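ABC transporter binding protein AcbH (Actinoplanes, PDB 3OO8) binds beta-D-galactopyranose as the extracellular solute receptor of a bacterial ABC transporter. Local coordinates at residues W337-A342 with P348-I353. The protein carries 2 engineered substitutions. Numbering follows the deposited sequence.
Sequences WDVGLA and PTYNDI
Tyr350 reaches across to Gly340 with its hydroxyl, and the one direct hydrogen bond between 337-342 and 348-353 forms there: Gly340 N donates to Tyr350 OH at 2.9 Å, with an N-H...O angle of 158°. A water in the plane of the phenol ring, at its edge, hydrogen-bonds to both Tyr350 OH, at 2.6 Å, and Gly340 O, a water bridge beside the direct bond. Tyrosine suits the place because its long, flat ring spans the gap and still ends in a polar atom. Gly340 offers only its backbone here, and the hydroxyl sits close beside its CA.

Apolar contacts continue from this bond back along 337-342. Val339, beta-branched, has a methyl to offer the ring: it turns CG1 beside its backbone N (chi1 -62°), which lays that methyl over one face of Tyr350, near the rim, with CG1 4.1 Å from CZ. Farther on, the indole of Trp337 meets Ile353 at its edge, CZ3 lying 4.1 Å from Ile353 CB.

In this class 2 solute-binding fold, the short strand 339-340 pairs antiparallel with 134-147, and the contact joins it to the loop leading into helix 352-363 and to the helix's first turn. The indole is broad enough to pack also on helix 264-270, which carries the galactose-binding Gln266.

Asn351 is the N-cap of helix 352-363, where its short amide can accept from a helix N-H while donating with ND2. Its OD1 accepts from Gln354 N, while ND2 donates to His336 O. ND2 also lies 3.7 Å from Trp337 CZ3, the amide plane tilted 44° from the indole.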
loop_
_atom_site.group_PDB
_atom_site.type_symbol
_atom_site.label_atom_id
_atom_site.label_comp_id
_atom_site.label_asym_id
_atom_site.label_seq_id
_atom_site.Cartn_x
_atom_site.Cartn_y
_atom_site.Cartn_z
ATOM N N TRP A 337 9.356 6.144 7.351
ATOM C CA TRP A 337 8.174 6.375 6.502
ATOM C C TRP A 337 6.946 5.566 6.902
ATOM O O TRP A 337 5.838 6.070 6.831
ATOM C CB TRP A 337 8.484 6.190 5.011
ATOM C CG TRP A 337 9.755 6.907 4.682
ATOM C CD1 TRP A 337 10.936 6.323 4.353
ATOM C CD2 TRP A 337 10.013 8.321 4.786
ATOM N NE1 TRP A 337 11.917 7.286 4.203
ATOM C CE2 TRP A 337 11.373 8.517 4.465
ATOM C CE3 TRP A 337 9.229 9.431 5.097
ATOM C CZ2 TRP A 337 11.957 9.780 4.445
ATOM C CZ3 TRP A 337 9.823 10.698 5.083
ATOM C CH2 TRP A 337 11.161 10.853 4.759
ATOM N N ASP A 338 7.139 4.311 7.263
ATOM C CA ASP A 338 6.004 3.495 7.693
ATOM C C ASP A 338 5.418 3.986 9.021
ATOM O O ASP A 338 6.122 4.538 9.876
ATOM C CB ASP A 338 6.455 2.052 7.873
ATOM C CG ASP A 338 6.918 1.418 6.572
ATOM O OD1 ASP A 338 6.147 1.449 5.602
ATOM O OD2 ASP A 338 8.036 0.870 6.520
ATOM N N VAL A 339 4.123 3.765 9.196
ATOM C CA VAL A 339 3.442 4.152 10.433
ATOM C C VAL A 339 2.542 3.035 10.954
ATOM O O VAL A 339 1.899 2.281 10.193
ATOM C CB VAL A 339 2.615 5.475 10.278
ATOM C CG1 VAL A 339 3.564 6.655 9.925
ATOM C CG2 VAL A 339 1.581 5.324 9.140
ATOM N N GLY A 340 2.531 2.932 12.274
ATOM C CA GLY A 340 1.677 1.956 12.960
ATOM C C GLY A 340 0.181 2.165 12.720
ATOM O O GLY A 340 -0.279 3.296 12.534
ATOM N N LEU A 341 -0.579 1.071 12.811
ATOM C CA LEU A 341 -2.041 1.135 12.651
ATOM C C LEU A 341 -2.780 1.277 13.973
ATOM O O LEU A 341 -3.991 1.539 13.973
ATOM C CB LEU A 341 -2.610 -0.107 11.942
ATOM C CG LEU A 341 -2.402 -0.181 10.434
ATOM C CD1 LEU A 341 -0.959 -0.531 10.073
ATOM C CD2 LEU A 341 -3.379 -1.233 9.855
ATOM N N ALA A 342 -2.059 1.160 15.085
ATOM C CA ALA A 342 -2.736 1.234 16.384
ATOM C C ALA A 342 -3.417 2.590 16.609
ATOM O O ALA A 342 -2.843 3.649 16.325
ATOM C CB ALA A 342 -1.746 0.930 17.494
ATOM N N PRO A 348 7.317 8.598 19.328
ATOM C CA PRO A 348 8.199 9.736 19.601
ATOM C C PRO A 348 9.227 9.950 18.520
ATOM O O PRO A 348 9.839 11.009 18.430
ATOM C CB PRO A 348 8.900 9.358 20.914
ATOM C CG PRO A 348 8.542 7.924 21.188
ATOM C CD PRO A 348 7.303 7.604 20.416
ATOM N N THR A 349 9.426 8.937 17.688
ATOM C CA THR A 349 10.393 9.051 16.607
ATOM C C THR A 349 9.790 9.533 15.275
ATOM O O THR A 349 10.529 9.786 14.331
ATOM C CB THR A 349 11.077 7.684 16.339
ATOM O OG1 THR A 349 10.066 6.685 16.170
ATOM C CG2 THR A 349 11.989 7.271 17.496
ATOM N N TYR A 350 8.469 9.634 15.176
ATOM C CA TYR A 350 7.886 10.031 13.894
ATOM C C TYR A 350 8.287 11.451 13.439
ATOM O O TYR A 350 8.343 12.376 14.254
ATOM C CB TYR A 350 6.369 10.015 13.936
ATOM C CG TYR A 350 5.681 8.663 13.980
ATOM C CD1 TYR A 350 6.351 7.477 13.677
ATOM C CD2 TYR A 350 4.324 8.617 14.204
ATOM C CE1 TYR A 350 5.674 6.241 13.704
ATOM C CE2 TYR A 350 3.623 7.403 14.214
ATOM C CZ TYR A 350 4.313 6.232 13.949
ATOM O OH TYR A 350 3.623 5.050 13.998
ATOM N N ASN A 351 8.558 11.597 12.147
ATOM C CA ASN A 351 8.673 12.907 11.512
ATOM C C ASN A 351 7.290 13.470 11.084
ATOM O O ASN A 351 6.238 12.839 11.290
ATOM C CB ASN A 351 9.642 12.843 10.332
ATOM C CG ASN A 351 9.199 11.852 9.279
ATOM O OD1 ASN A 351 8.018 11.778 8.972
ATOM N ND2 ASN A 351 10.144 11.092 8.723
ATOM N N ASP A 352 7.280 14.664 10.504
ATOM C CA ASP A 352 6.027 15.325 10.200
ATOM C C ASP A 352 5.205 14.560 9.155
ATOM O O ASP A 352 3.973 14.534 9.242
ATOM C CB ASP A 352 6.290 16.769 9.750
ATOM C CG ASP A 352 6.629 17.680 10.916
ATOM O OD1 ASP A 352 6.311 17.309 12.072
ATOM O OD2 ASP A 352 7.199 18.766 10.664
ATOM N N ILE A 353 5.913 13.985 8.182
ATOM C CA ILE A 353 5.303 13.196 7.108
ATOM C C ILE A 353 4.596 12.000 7.728
ATOM O O ILE A 353 3.460 11.719 7.355
ATOM C CB ILE A 353 6.353 12.688 6.076
ATOM C CG1 ILE A 353 6.933 13.865 5.288
ATOM C CG2 ILE A 353 5.688 11.713 5.062
ATOM C CD1 ILE A 353 5.889 14.569 4.427
HETATM O O HOH W 1 0.995 5.097 14.335
#